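Local coordinates for enoyl-[acyl-carrier-protein] reductase [FMN] (Thermotoga maritima, PDB 5GVJ) that probably reduces the enoyl-acyl-carrier-protein double bond in bacterial fatty acid synthesis, using NADH and an FMN cofactor that it binds, at residues T5-L10 with A187-M192; A47-D52 with S76-D81; K66-N71 with K90-T95; A198-D203 with I287-Q292; R218-T223 with P230-R235. The protein carries 1 engineered substitution. All coordinates share one frame; numbering follows the deposited sequence.

In the fold
The five contacts run from the buried core of the FMN-binding TIM-barrel fold to its rim. Interactions 1 and 3 are buried and reach the same parallel barrel sheet. Interaction 3 joins two neighbouring strands by backbone bonds, with apolar packing and a polar pair on the other face; interaction 1 sets the start of helix 6-11 against strand 189-191 by a threonine hydroxyl bond to a backbone carbonyl, a salt bridge and valine-alanine packing. Interaction 2 lies at the surface, where two helix starts meet by ring packing and one water. Interactions 4 and 5 are partly buried: 198-203 meets 287-292 by a backbone bond, a glutamate and isoleucine packing, while 218-223 with 230-235 is a hairpin flanked by arginines. Interactions 1 and 5 also touch the second subunit.

Interaction 1: T5-L10 with A187-M192; sequences TRVTDL and AEAVQM
T5 OG1 donates a hydrogen bond of 2.7 Å to E188 O, arriving in the carbonyl plane. The same hydroxyl oxygen caps helix 6-11: it accepts from V7 N at 2.9 Å and, weakly, from T8 N at the helix start. OG1 lies between the backbone N and the carbonyl carbon (chi1 79°), where it can meet both the helix N-H groups and E188 O, and one atom thus ties the helix start to the E188 carbonyl.

The charged pair is R6 with E188. R6 NH1 meets E188 OE2 at 2.7 Å on the syn lone pair, in a salt bridge whose N-H...O angle is 142°. Guanidinium and carboxylate planes are 34° apart, so the pair is not a flat fork; NH2 of R6 bonds instead to the carbonyl O of N164.

The apolar part is small: V7 CG1 rests 3.6 Å from A189 CB, while V7 CG2 lies 4.0 Å from E188 CB.

Y311 of the second subunit lies against T5 and E188, which brings the contact to the dimer interface. Within the chain, V7 and A189 both touch I168 of strand 167-170, the sheet neighbour of strand 189-191, and T5 packs on F183 of helix 176-185.

Interaction 2: A47-D52 with S76-D81; sequences AMKPDD and SPWADD
K49 CG lies over one face of the W78 indole, offset toward its rim. The lysine carbon sits over the five-membered ring in a CH-pi contact, 4.0 Å from the centroid and 27° off the normal; its closest indole atom is NE1 at 3.6 Å. P50 CD is 3.5 Å from W78 CE3, with the proline ring crossing the indole at about a right angle. P50 CG also reaches D81 CB at 3.6 Å, so the proline ring bridges W78 and D81.

The second shell sets these groups in place. Chi1 of W78, -60°, puts CG beside the backbone N and anti to the carbonyl carbon; chi2 of 96° then sets the plane of the ring. S76 OG accepts from W78 N in an ST turn, within a type I beta turn from S76 to A79 that leads into helix 79-88. Across the contact, K49 stands at the N-cap of helix 50-63, and its N-H is held by D52 OD2 at 3.0 Å. A water lies 2.9 Å from M48 O and 2.6 Å from S76 OG, linking the two loops.

Further out, M48 packs on L53 and A56 of helix 50-63. The contact therefore pairs the N-terminal ends of two successive helices around the barrel. With packing and a water in place of direct polar bonds, it probably depends on close fit more than on direction, and would tolerate small shifts between the helix starts.

Interaction 3: K66-N71 with K90-T95; sequences KPFGVN and KVPVVT
Strands 68-71 and 93-95 run parallel, 4.6 Å apart at closest approach and inclined by 30°, with V70 bonded through both its N and its O: the N donates to V93 O and the O accepts from T95 N, each at 3.0 Å. They are the two strands of a beta-alpha-beta unit, linked through helix 79-88, in the parallel barrel sheet of the TIM-barrel fold. Short CA-H...O contacts accompany these bonds, among them V94 CA to V70 O.

F68 and P92 meet at the start of the strand pair. The proline CD stands over one face of the phenyl ring in a CH-pi contact, 3.8 Å from the centroid and 20° off the normal. F68 CG lies between the backbone N and the carbonyl carbon (chi1 65°); the bond to CB points away from 90-95, but the ring comes back to P92. V91 CG2 touches F68 CE2 at 4.1 Å, and V91 CG1 meets V70 CG2 at 3.9 Å. I57, L60 and R61 of helix 50-63 also touch the F68 side chain, and C86 of helix 79-88 touches V70, V91 and V94. An alanine at F68 would probably leave P92 CD without its aromatic face and open a gap beside V91, P92 and L60 where the ring had been.

On the other side of the sheet, the N71 side chain lies about 5 Å from G21 and the T95 side chain about 5 Å from that of Q191, both FMN-binding residues. There T95 OG1 donates to N71 OD1 at 2.8 Å, in the carbonyl plane of the asparagine amide and on a lone pair.

Interaction 4: A198-D203 with I287-Q292; sequences ASVESD and IKPVKQ
I287 buries the most surface here, by its two branches. CD1 touches A198 CB at 3.6 Å, while CG2, anti to the backbone N, presses on the S199 backbone, 3.4 Å from S199 C. Nearby, V200 CG2 lies over the peptide leading into P289, 3.6 Å from P289 N, and V200 N donates to K288 O at 2.9 Å from well above the carbonyl plane. That bond belongs to a single bridge between S199 and K288.

V290, the next most covered, opens helix 290-309, the long C-terminal helix that follows the barrel strands in the chain; the loop 198-203 follows helix 193-197, which carries the FMN-binding residue T194. S199 to S202 form a type I beta turn. From that turn E201 reaches the helix start: OE1 accepts from V290 N at 2.9 Å, nearly straight at 168°, on its syn side but 34° out of the carboxylate plane. The chain bends at chi2 (79°) to bring CD there. V290 CG2 also packs 3.4 Å from E201 OE1, and a water donates to OE2 and accepts from K291 N. A33 of helix 28-36 also touches E201. An alanine at E201 would probably leave V290 N without this acceptor and the water without its carboxylate partner.

Interaction 5: R218-T223 with P230-R235; sequences RDTVVT and PARVLR
Each of two guanidinium groups, R232 and R235, carries a valine methyl on one face. V221 CG1 stands 3.1 Å above the centre of the R235 group, and V222 CG2 sits 3.4 Å above the R232 plane, offset toward the rim. At the R232 edge, NH1 donates in plane to T220 OG1 at 2.9 Å. R235 NE donates to R218 O at 3.1 Å, the oxygen tilted 22° from the guanidinium plane.

These groups flank a beta hairpin of strands 220-223 and 231-234, which strand 145-146 extends to a three-stranded antiparallel sheet. V221 with V233 and T223 with A231 are hydrogen-bonded pairs; V222 with R232 is non-hydrogen-bonded. V221 N to V233 O, at 2.7 Å, runs nearly along the C=O axis. V221 and V233 share a face and both touch A239 of helix 237-242. On the other face V222 CG1 packs on P230 CB.

Both arginines have further partners: R232 NH2 bonds to M141 O close to the FMN-binding residue G144, and R235 NH2 forms a salt bridge with E149 of the second subunit, taking the hairpin's end into the dimer contact. Past the last strand pair, R235 N closes on D219 O at 2.8 Å.

Interaction 1: T5-L10 with A187-M192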
# COMPACT_ATOMS: atom_id res chain seq x y z
N THR A 5 -20.03 8.94 -6.81
CA THR A 5 -19.90 7.62 -6.19
C THR A 5 -20.97 7.47 -5.12
O THR A 5 -21.65 8.43 -4.75
CB THR A 5 -18.53 7.39 -5.56
OG1 THR A 5 -18.47 8.05 -4.28
CG2 THR A 5 -17.39 7.94 -6.45
N ARG A 6 -21.10 6.25 -4.57
CA ARG A 6 -22.00 6.09 -3.43
C ARG A 6 -21.65 7.04 -2.30
O ARG A 6 -22.53 7.42 -1.51
CB ARG A 6 -21.97 4.65 -2.92
CG ARG A 6 -22.54 3.63 -3.89
CD ARG A 6 -22.02 2.22 -3.55
NE ARG A 6 -22.69 1.64 -2.42
CZ ARG A 6 -22.18 0.71 -1.62
NH1 ARG A 6 -20.94 0.24 -1.77
NH2 ARG A 6 -22.93 0.26 -0.64
N VAL A 7 -20.38 7.43 -2.18
CA VAL A 7 -20.00 8.28 -1.05
C VAL A 7 -20.46 9.72 -1.28
O VAL A 7 -20.95 10.37 -0.36
CB VAL A 7 -18.48 8.21 -0.78
CG1 VAL A 7 -18.08 9.26 0.25
CG2 VAL A 7 -18.11 6.81 -0.29
N THR A 8 -20.31 10.24 -2.51
CA THR A 8 -20.83 11.59 -2.73
C THR A 8 -22.36 11.62 -2.58
O THR A 8 -22.91 12.62 -2.11
CB THR A 8 -20.41 12.13 -4.10
OG1 THR A 8 -20.99 11.35 -5.15
CG2 THR A 8 -18.90 12.10 -4.23
N ASP A 9 -23.04 10.52 -2.92
CA ASP A 9 -24.48 10.45 -2.70
C ASP A 9 -24.79 10.38 -1.22
O ASP A 9 -25.65 11.11 -0.72
CB ASP A 9 -25.06 9.23 -3.42
CG ASP A 9 -25.07 9.41 -4.91
OD1 ASP A 9 -25.26 10.55 -5.37
OD2 ASP A 9 -24.90 8.39 -5.62
N LEU A 10 -24.11 9.49 -0.49
CA LEU A 10 -24.35 9.34 0.94
C LEU A 10 -24.12 10.65 1.67
O LEU A 10 -24.94 11.05 2.52
CB LEU A 10 -23.42 8.27 1.50
CG LEU A 10 -23.46 8.04 3.01
CD1 LEU A 10 -24.81 7.45 3.42
CD2 LEU A 10 -22.31 7.11 3.41
N ALA A 187 -12.47 1.01 -3.16
CA ALA A 187 -12.95 2.19 -2.46
C ALA A 187 -13.85 3.02 -3.36
O ALA A 187 -13.77 2.96 -4.59
CB ALA A 187 -11.78 3.05 -1.97
N GLU A 188 -14.73 3.82 -2.73
CA GLU A 188 -15.56 4.77 -3.45
C GLU A 188 -15.33 6.21 -3.00
O GLU A 188 -16.08 7.10 -3.40
CB GLU A 188 -17.03 4.36 -3.32
CG GLU A 188 -17.20 2.95 -3.88
CD GLU A 188 -18.59 2.39 -3.72
OE1 GLU A 188 -19.47 2.78 -4.50
OE2 GLU A 188 -18.79 1.55 -2.82
N ALA A 189 -14.32 6.44 -2.16
CA ALA A 189 -13.83 7.79 -1.88
C ALA A 189 -12.43 7.64 -1.30
O ALA A 189 -11.96 6.53 -1.05
CB ALA A 189 -14.77 8.56 -0.93
N VAL A 190 -11.75 8.78 -1.12
CA VAL A 190 -10.42 8.76 -0.54
C VAL A 190 -10.31 9.86 0.50
O VAL A 190 -10.95 10.91 0.39
CB VAL A 190 -9.31 8.92 -1.61
CG1 VAL A 190 -9.25 7.68 -2.51
CG2 VAL A 190 -9.52 10.18 -2.44
N GLN A 191 -9.49 9.61 1.51
CA GLN A 191 -9.17 10.59 2.54
C GLN A 191 -7.68 10.87 2.44
O GLN A 191 -6.87 9.94 2.35
CB GLN A 191 -9.56 10.07 3.92
CG GLN A 191 -9.22 11.02 5.04
CD GLN A 191 -9.68 10.49 6.38
OE1 GLN A 191 -9.44 9.32 6.69
NE2 GLN A 191 -10.38 11.32 7.15
N MET A 192 -7.30 12.16 2.40
CA MET A 192 -5.91 12.55 2.10
C MET A 192 -5.42 13.53 3.16
O MET A 192 -5.32 14.73 2.89
CB MET A 192 -5.81 13.18 0.70
CG MET A 192 -6.36 12.38 -0.45
SD MET A 192 -5.85 13.21 -1.97
CE MET A 192 -6.77 12.32 -3.20

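Interaction 2: A47-D52 with S76-D81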
# COMPACT_ATOMS: atom_id res chain seq x y z
N ALA A 47 -8.23 16.92 20.56
CA ALA A 47 -7.72 17.71 21.69
C ALA A 47 -8.75 18.71 22.20
O ALA A 47 -8.38 19.67 22.89
CB ALA A 47 -6.44 18.44 21.29
N MET A 48 -10.02 18.51 21.89
CA MET A 48 -11.04 19.50 22.20
C MET A 48 -11.87 19.09 23.41
O MET A 48 -12.08 17.90 23.67
CB MET A 48 -11.96 19.74 21.00
CG MET A 48 -11.34 20.55 19.87
SD MET A 48 -12.59 20.85 18.61
CE MET A 48 -11.67 21.69 17.32
N LYS A 49 -12.32 20.10 24.16
CA LYS A 49 -13.40 19.97 25.13
C LYS A 49 -14.71 20.35 24.45
O LYS A 49 -14.70 21.03 23.42
CB LYS A 49 -13.13 20.87 26.34
CG LYS A 49 -11.95 20.40 27.19
CD LYS A 49 -11.65 21.37 28.33
CE LYS A 49 -10.16 21.70 28.39
NZ LYS A 49 -9.32 20.65 27.74
N PRO A 50 -15.85 19.90 24.99
CA PRO A 50 -17.13 20.19 24.32
C PRO A 50 -17.30 21.64 23.92
O PRO A 50 -17.76 21.91 22.80
CB PRO A 50 -18.17 19.75 25.36
CG PRO A 50 -17.50 18.65 26.08
CD PRO A 50 -16.04 19.04 26.17
N ASP A 51 -16.92 22.59 24.78
CA ASP A 51 -17.05 24.00 24.43
C ASP A 51 -16.24 24.34 23.19
O ASP A 51 -16.71 25.05 22.30
CB ASP A 51 -16.63 24.89 25.60
CG ASP A 51 -17.77 25.19 26.54
OD1 ASP A 51 -18.88 25.51 26.05
OD2 ASP A 51 -17.57 25.10 27.78
N ASP A 52 -15.00 23.84 23.12
CA ASP A 52 -14.15 24.06 21.96
C ASP A 52 -14.81 23.56 20.68
O ASP A 52 -14.80 24.25 19.65
CB ASP A 52 -12.80 23.37 22.16
CG ASP A 52 -12.10 23.82 23.42
OD1 ASP A 52 -12.15 25.03 23.72
OD2 ASP A 52 -11.49 22.96 24.11
N SER A 76 -10.51 9.74 24.14
CA SER A 76 -10.57 11.03 24.80
C SER A 76 -11.47 10.94 26.04
O SER A 76 -12.51 10.28 26.00
CB SER A 76 -11.08 12.10 23.85
OG SER A 76 -11.58 13.22 24.57
N PRO A 77 -11.09 11.59 27.14
CA PRO A 77 -11.98 11.63 28.31
C PRO A 77 -13.32 12.30 28.03
O PRO A 77 -14.27 12.07 28.78
CB PRO A 77 -11.18 12.42 29.35
CG PRO A 77 -10.19 13.20 28.55
CD PRO A 77 -9.84 12.35 27.36
N TRP A 78 -13.41 13.13 26.98
CA TRP A 78 -14.64 13.85 26.67
C TRP A 78 -15.43 13.20 25.54
O TRP A 78 -16.28 13.86 24.94
CB TRP A 78 -14.33 15.30 26.32
CG TRP A 78 -13.64 16.08 27.41
CD1 TRP A 78 -12.30 16.30 27.56
CD2 TRP A 78 -14.28 16.76 28.50
NE1 TRP A 78 -12.06 17.07 28.67
CE2 TRP A 78 -13.26 17.37 29.26
CE3 TRP A 78 -15.61 16.92 28.90
CZ2 TRP A 78 -13.53 18.12 30.41
CZ3 TRP A 78 -15.87 17.67 30.04
CH2 TRP A 78 -14.84 18.26 30.78
N ALA A 79 -15.18 11.92 25.25
CA ALA A 79 -15.74 11.31 24.04
C ALA A 79 -17.26 11.28 24.07
O ALA A 79 -17.92 11.69 23.10
CB ALA A 79 -15.16 9.91 23.85
N ASP A 80 -17.85 10.81 25.18
CA ASP A 80 -19.31 10.81 25.31
C ASP A 80 -19.89 12.20 25.07
O ASP A 80 -20.84 12.37 24.30
CB ASP A 80 -19.73 10.33 26.71
CG ASP A 80 -19.26 8.93 27.03
OD1 ASP A 80 -19.00 8.68 28.23
OD2 ASP A 80 -19.16 8.08 26.12
N ASP A 81 -19.32 13.20 25.74
CA ASP A 81 -19.83 14.57 25.61
C ASP A 81 -19.61 15.14 24.22
O ASP A 81 -20.42 15.94 23.75
CB ASP A 81 -19.16 15.47 26.65
CG ASP A 81 -19.58 15.13 28.06
OD1 ASP A 81 -20.73 14.70 28.23
OD2 ASP A 81 -18.76 15.30 28.98
O HOH W 1 -10.99 15.27 23.01

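Interaction 3: K66-N71 with K90-T95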
# COMPACT_ATOMS: atom_id res chain seq x y z
N LYS A 66 -22.06 23.90 3.40
CA LYS A 66 -21.95 22.56 2.83
C LYS A 66 -21.62 21.53 3.90
O LYS A 66 -21.19 21.87 5.00
CB LYS A 66 -20.88 22.56 1.73
CG LYS A 66 -21.28 23.46 0.57
CD LYS A 66 -20.30 23.41 -0.58
CE LYS A 66 -20.66 24.50 -1.60
NZ LYS A 66 -19.76 24.43 -2.79
N PRO A 67 -21.81 20.24 3.61
CA PRO A 67 -21.57 19.21 4.64
C PRO A 67 -20.14 19.22 5.14
O PRO A 67 -19.20 19.65 4.46
CB PRO A 67 -21.90 17.90 3.92
CG PRO A 67 -22.88 18.27 2.87
CD PRO A 67 -22.47 19.67 2.42
N PHE A 68 -19.98 18.71 6.36
CA PHE A 68 -18.69 18.64 7.02
C PHE A 68 -18.77 17.53 8.04
O PHE A 68 -19.86 17.09 8.42
CB PHE A 68 -18.33 19.97 7.69
CG PHE A 68 -19.26 20.33 8.82
CD1 PHE A 68 -20.48 20.95 8.56
CD2 PHE A 68 -18.94 20.02 10.14
CE1 PHE A 68 -21.34 21.26 9.60
CE2 PHE A 68 -19.80 20.33 11.18
CZ PHE A 68 -21.00 20.95 10.90
N GLY A 69 -17.61 17.08 8.50
CA GLY A 69 -17.53 16.06 9.52
C GLY A 69 -16.81 16.55 10.77
O GLY A 69 -16.14 17.60 10.77
N VAL A 70 -16.99 15.78 11.84
CA VAL A 70 -16.21 15.91 13.06
C VAL A 70 -15.60 14.55 13.36
O VAL A 70 -16.32 13.54 13.40
CB VAL A 70 -17.07 16.37 14.26
CG1 VAL A 70 -16.27 16.25 15.54
CG2 VAL A 70 -17.55 17.82 14.06
N ASN A 71 -14.29 14.52 13.57
CA ASN A 71 -13.60 13.31 13.99
C ASN A 71 -13.49 13.28 15.51
O ASN A 71 -13.01 14.24 16.13
CB ASN A 71 -12.21 13.23 13.37
CG ASN A 71 -11.46 11.98 13.79
OD1 ASN A 71 -11.88 10.86 13.49
ND2 ASN A 71 -10.35 12.17 14.50
N LYS A 90 -26.41 19.08 15.19
CA LYS A 90 -26.78 18.47 13.90
C LYS A 90 -25.58 18.33 12.96
O LYS A 90 -25.66 18.62 11.77
CB LYS A 90 -27.90 19.27 13.23
CG LYS A 90 -29.09 19.62 14.12
CD LYS A 90 -29.69 18.40 14.76
CE LYS A 90 -30.74 17.73 13.86
NZ LYS A 90 -31.17 16.41 14.44
N VAL A 91 -24.47 17.85 13.50
CA VAL A 91 -23.29 17.57 12.67
C VAL A 91 -23.63 16.50 11.63
O VAL A 91 -24.13 15.42 11.99
CB VAL A 91 -22.11 17.13 13.55
CG1 VAL A 91 -21.01 16.55 12.71
CG2 VAL A 91 -21.59 18.34 14.34
N PRO A 92 -23.43 16.76 10.33
CA PRO A 92 -23.94 15.80 9.33
C PRO A 92 -23.18 14.49 9.31
O PRO A 92 -23.77 13.46 8.97
CB PRO A 92 -23.78 16.55 8.00
CG PRO A 92 -23.47 17.95 8.35
CD PRO A 92 -22.86 17.96 9.71
N VAL A 93 -21.89 14.49 9.64
CA VAL A 93 -21.01 13.33 9.47
C VAL A 93 -20.08 13.25 10.68
O VAL A 93 -19.48 14.26 11.06
CB VAL A 93 -20.17 13.42 8.18
CG1 VAL A 93 -19.32 12.14 8.02
CG2 VAL A 93 -21.06 13.65 6.97
N VAL A 94 -19.96 12.07 11.27
CA VAL A 94 -19.02 11.86 12.36
C VAL A 94 -18.12 10.68 12.01
O VAL A 94 -18.61 9.60 11.67
CB VAL A 94 -19.72 11.65 13.72
CG1 VAL A 94 -18.70 11.31 14.81
CG2 VAL A 94 -20.46 12.94 14.11
N THR A 95 -16.81 10.90 12.07
CA THR A 95 -15.82 9.83 11.97
C THR A 95 -15.28 9.55 13.36
O THR A 95 -15.35 10.40 14.25
CB THR A 95 -14.66 10.18 11.01
OG1 THR A 95 -13.85 11.23 11.55
CG2 THR A 95 -15.16 10.58 9.64

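Interaction 4: A198-D203 with I287-Q292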
# COMPACT_ATOMS: atom_id res chain seq x y z
N ALA A 198 -0.84 20.04 3.83
CA ALA A 198 0.08 20.77 2.96
C ALA A 198 -0.68 21.66 1.96
O ALA A 198 -0.50 21.58 0.75
CB ALA A 198 1.00 19.80 2.24
N SER A 199 -1.52 22.55 2.50
CA SER A 199 -2.30 23.43 1.64
C SER A 199 -2.20 24.87 2.13
O SER A 199 -1.86 25.13 3.29
CB SER A 199 -3.77 23.02 1.58
OG SER A 199 -4.40 23.32 2.82
N VAL A 200 -2.54 25.80 1.23
CA VAL A 200 -2.47 27.22 1.60
C VAL A 200 -3.42 27.52 2.75
O VAL A 200 -3.08 28.27 3.68
CB VAL A 200 -2.76 28.11 0.37
CG1 VAL A 200 -2.77 29.60 0.77
CG2 VAL A 200 -1.73 27.89 -0.71
N GLU A 201 -4.61 26.91 2.73
CA GLU A 201 -5.63 27.18 3.73
C GLU A 201 -5.43 26.39 5.02
O GLU A 201 -6.17 26.60 5.98
CB GLU A 201 -7.02 26.89 3.16
CG GLU A 201 -7.45 27.85 2.03
CD GLU A 201 -6.83 27.52 0.67
OE1 GLU A 201 -6.16 26.46 0.55
OE2 GLU A 201 -7.01 28.31 -0.28
N SER A 202 -4.46 25.47 5.05
CA SER A 202 -4.13 24.80 6.30
C SER A 202 -3.44 25.76 7.24
O SER A 202 -2.62 26.57 6.81
CB SER A 202 -3.24 23.59 6.03
OG SER A 202 -2.52 23.21 7.19
N ASP A 203 -3.78 25.69 8.53
CA ASP A 203 -3.22 26.59 9.52
C ASP A 203 -2.13 25.94 10.38
O ASP A 203 -1.77 26.48 11.43
CB ASP A 203 -4.32 27.18 10.41
CG ASP A 203 -4.98 28.39 9.78
OD1 ASP A 203 -4.44 28.91 8.78
OD2 ASP A 203 -6.02 28.85 10.30
N ILE A 287 3.17 23.37 -1.65
CA ILE A 287 1.94 23.72 -0.95
C ILE A 287 0.97 24.31 -1.97
O ILE A 287 1.30 25.29 -2.66
CB ILE A 287 2.22 24.71 0.19
CG1 ILE A 287 3.28 24.15 1.14
CG2 ILE A 287 0.94 25.05 0.93
CD1 ILE A 287 2.94 22.78 1.73
N LYS A 288 -0.21 23.71 -2.08
CA LYS A 288 -1.18 24.16 -3.05
C LYS A 288 -2.44 24.70 -2.38
O LYS A 288 -2.78 24.30 -1.26
CB LYS A 288 -1.62 23.03 -3.99
CG LYS A 288 -0.55 22.43 -4.89
CD LYS A 288 -1.23 21.31 -5.70
CE LYS A 288 -0.25 20.46 -6.48
NZ LYS A 288 -0.99 19.43 -7.26
N PRO A 289 -3.17 25.59 -3.05
CA PRO A 289 -4.53 25.91 -2.60
C PRO A 289 -5.39 24.66 -2.61
O PRO A 289 -5.24 23.78 -3.45
CB PRO A 289 -5.02 26.92 -3.65
CG PRO A 289 -3.77 27.51 -4.22
CD PRO A 289 -2.79 26.36 -4.25
N VAL A 290 -6.31 24.61 -1.64
CA VAL A 290 -7.28 23.52 -1.56
C VAL A 290 -8.02 23.35 -2.88
O VAL A 290 -8.20 22.23 -3.37
CB VAL A 290 -8.24 23.77 -0.38
CG1 VAL A 290 -9.54 22.96 -0.53
CG2 VAL A 290 -7.54 23.41 0.93
N LYS A 291 -8.43 24.46 -3.50
CA LYS A 291 -9.16 24.38 -4.76
C LYS A 291 -8.32 23.70 -5.84
O LYS A 291 -8.83 22.85 -6.59
CB LYS A 291 -9.58 25.77 -5.22
CG LYS A 291 -10.92 25.80 -5.94
CD LYS A 291 -12.08 25.91 -4.94
CE LYS A 291 -13.37 25.31 -5.49
NZ LYS A 291 -13.25 23.81 -5.75
N GLN A 292 -7.05 24.06 -5.94
CA GLN A 292 -6.18 23.45 -6.95
C GLN A 292 -5.96 21.97 -6.65
O GLN A 292 -5.96 21.14 -7.58
CB GLN A 292 -4.84 24.18 -7.00
CG GLN A 292 -3.99 23.80 -8.20
CD GLN A 292 -4.68 24.16 -9.51
OE1 GLN A 292 -4.83 23.33 -10.40
NE2 GLN A 292 -5.12 25.41 -9.62
O HOH W 2 -8.54 27.13 -2.31

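Interaction 5: R218-T223 with P230-R235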
# COMPACT_ATOMS: atom_id res chain seq x y z
N ARG A 218 10.75 8.03 2.27
CA ARG A 218 11.46 7.28 3.30
C ARG A 218 11.71 8.08 4.57
O ARG A 218 12.42 7.61 5.46
CB ARG A 218 12.80 6.76 2.75
CG ARG A 218 12.67 5.64 1.75
CD ARG A 218 14.03 5.02 1.42
NE ARG A 218 14.94 6.02 0.85
CZ ARG A 218 16.22 5.78 0.55
NH1 ARG A 218 16.73 4.57 0.78
NH2 ARG A 218 16.98 6.74 0.04
N ASP A 219 11.16 9.29 4.68
CA ASP A 219 11.52 10.17 5.78
C ASP A 219 10.56 10.09 6.95
O ASP A 219 10.54 11.00 7.78
CB ASP A 219 11.62 11.62 5.29
CG ASP A 219 12.92 11.89 4.57
OD1 ASP A 219 13.90 11.15 4.79
OD2 ASP A 219 12.96 12.86 3.78
N THR A 220 9.75 9.04 7.04
CA THR A 220 8.96 8.85 8.25
C THR A 220 9.49 7.64 9.02
O THR A 220 10.20 6.79 8.47
CB THR A 220 7.47 8.67 7.96
OG1 THR A 220 7.25 7.41 7.32
CG2 THR A 220 6.95 9.79 7.05
N VAL A 221 9.16 7.59 10.30
CA VAL A 221 9.51 6.48 11.18
C VAL A 221 8.27 6.10 11.97
O VAL A 221 7.40 6.93 12.23
CB VAL A 221 10.63 6.82 12.19
CG1 VAL A 221 11.96 6.60 11.59
CG2 VAL A 221 10.48 8.24 12.67
N VAL A 222 8.23 4.84 12.38
CA VAL A 222 7.19 4.34 13.27
C VAL A 222 7.80 4.24 14.66
O VAL A 222 8.79 3.52 14.86
CB VAL A 222 6.63 3.00 12.80
CG1 VAL A 222 5.53 2.52 13.74
CG2 VAL A 222 6.14 3.11 11.35
N THR A 223 7.21 4.96 15.62
CA THR A 223 7.68 4.97 17.00
C THR A 223 6.55 4.57 17.93
O THR A 223 5.37 4.82 17.66
CB THR A 223 8.18 6.36 17.41
OG1 THR A 223 7.09 7.29 17.36
CG2 THR A 223 9.28 6.83 16.48
N PRO A 230 1.82 2.10 18.02
CA PRO A 230 2.70 2.69 17.00
C PRO A 230 2.10 3.95 16.38
O PRO A 230 0.88 4.09 16.27
CB PRO A 230 2.83 1.57 15.96
CG PRO A 230 1.56 0.79 16.12
CD PRO A 230 1.24 0.83 17.58
N ALA A 231 2.99 4.86 15.99
CA ALA A 231 2.58 6.10 15.34
C ALA A 231 3.66 6.52 14.35
O ALA A 231 4.85 6.42 14.66
CB ALA A 231 2.33 7.22 16.35
N ARG A 232 3.24 6.97 13.17
CA ARG A 232 4.17 7.35 12.12
C ARG A 232 4.41 8.86 12.17
O ARG A 232 3.46 9.64 12.09
CB ARG A 232 3.66 6.95 10.74
CG ARG A 232 4.62 7.31 9.60
CD ARG A 232 4.13 6.79 8.27
NE ARG A 232 3.89 5.35 8.30
CZ ARG A 232 4.83 4.43 8.10
NH1 ARG A 232 6.08 4.81 7.86
NH2 ARG A 232 4.52 3.14 8.16
N VAL A 233 5.68 9.25 12.28
CA VAL A 233 6.06 10.65 12.31
C VAL A 233 7.30 10.86 11.45
O VAL A 233 8.03 9.92 11.12
CB VAL A 233 6.33 11.16 13.75
CG1 VAL A 233 5.06 11.12 14.59
CG2 VAL A 233 7.45 10.36 14.40
N LEU A 234 7.53 12.12 11.10
CA LEU A 234 8.72 12.52 10.36
C LEU A 234 9.98 12.17 11.14
O LEU A 234 9.99 12.17 12.38
CB LEU A 234 8.65 14.02 10.07
CG LEU A 234 8.70 14.55 8.64
CD1 LEU A 234 8.25 13.51 7.64
CD2 LEU A 234 7.84 15.78 8.52
N ARG A 235 11.07 11.87 10.41
CA ARG A 235 12.35 11.53 11.03
C ARG A 235 13.03 12.76 11.63
O ARG A 235 14.06 13.21 11.13
CB ARG A 235 13.28 10.85 10.02
CG ARG A 235 12.87 9.43 9.69
CD ARG A 235 13.91 8.69 8.84
NE ARG A 235 13.39 7.39 8.40
CZ ARG A 235 13.73 6.23 8.95
NH1 ARG A 235 14.60 6.20 9.95
NH2 ARG A 235 13.21 5.10 8.50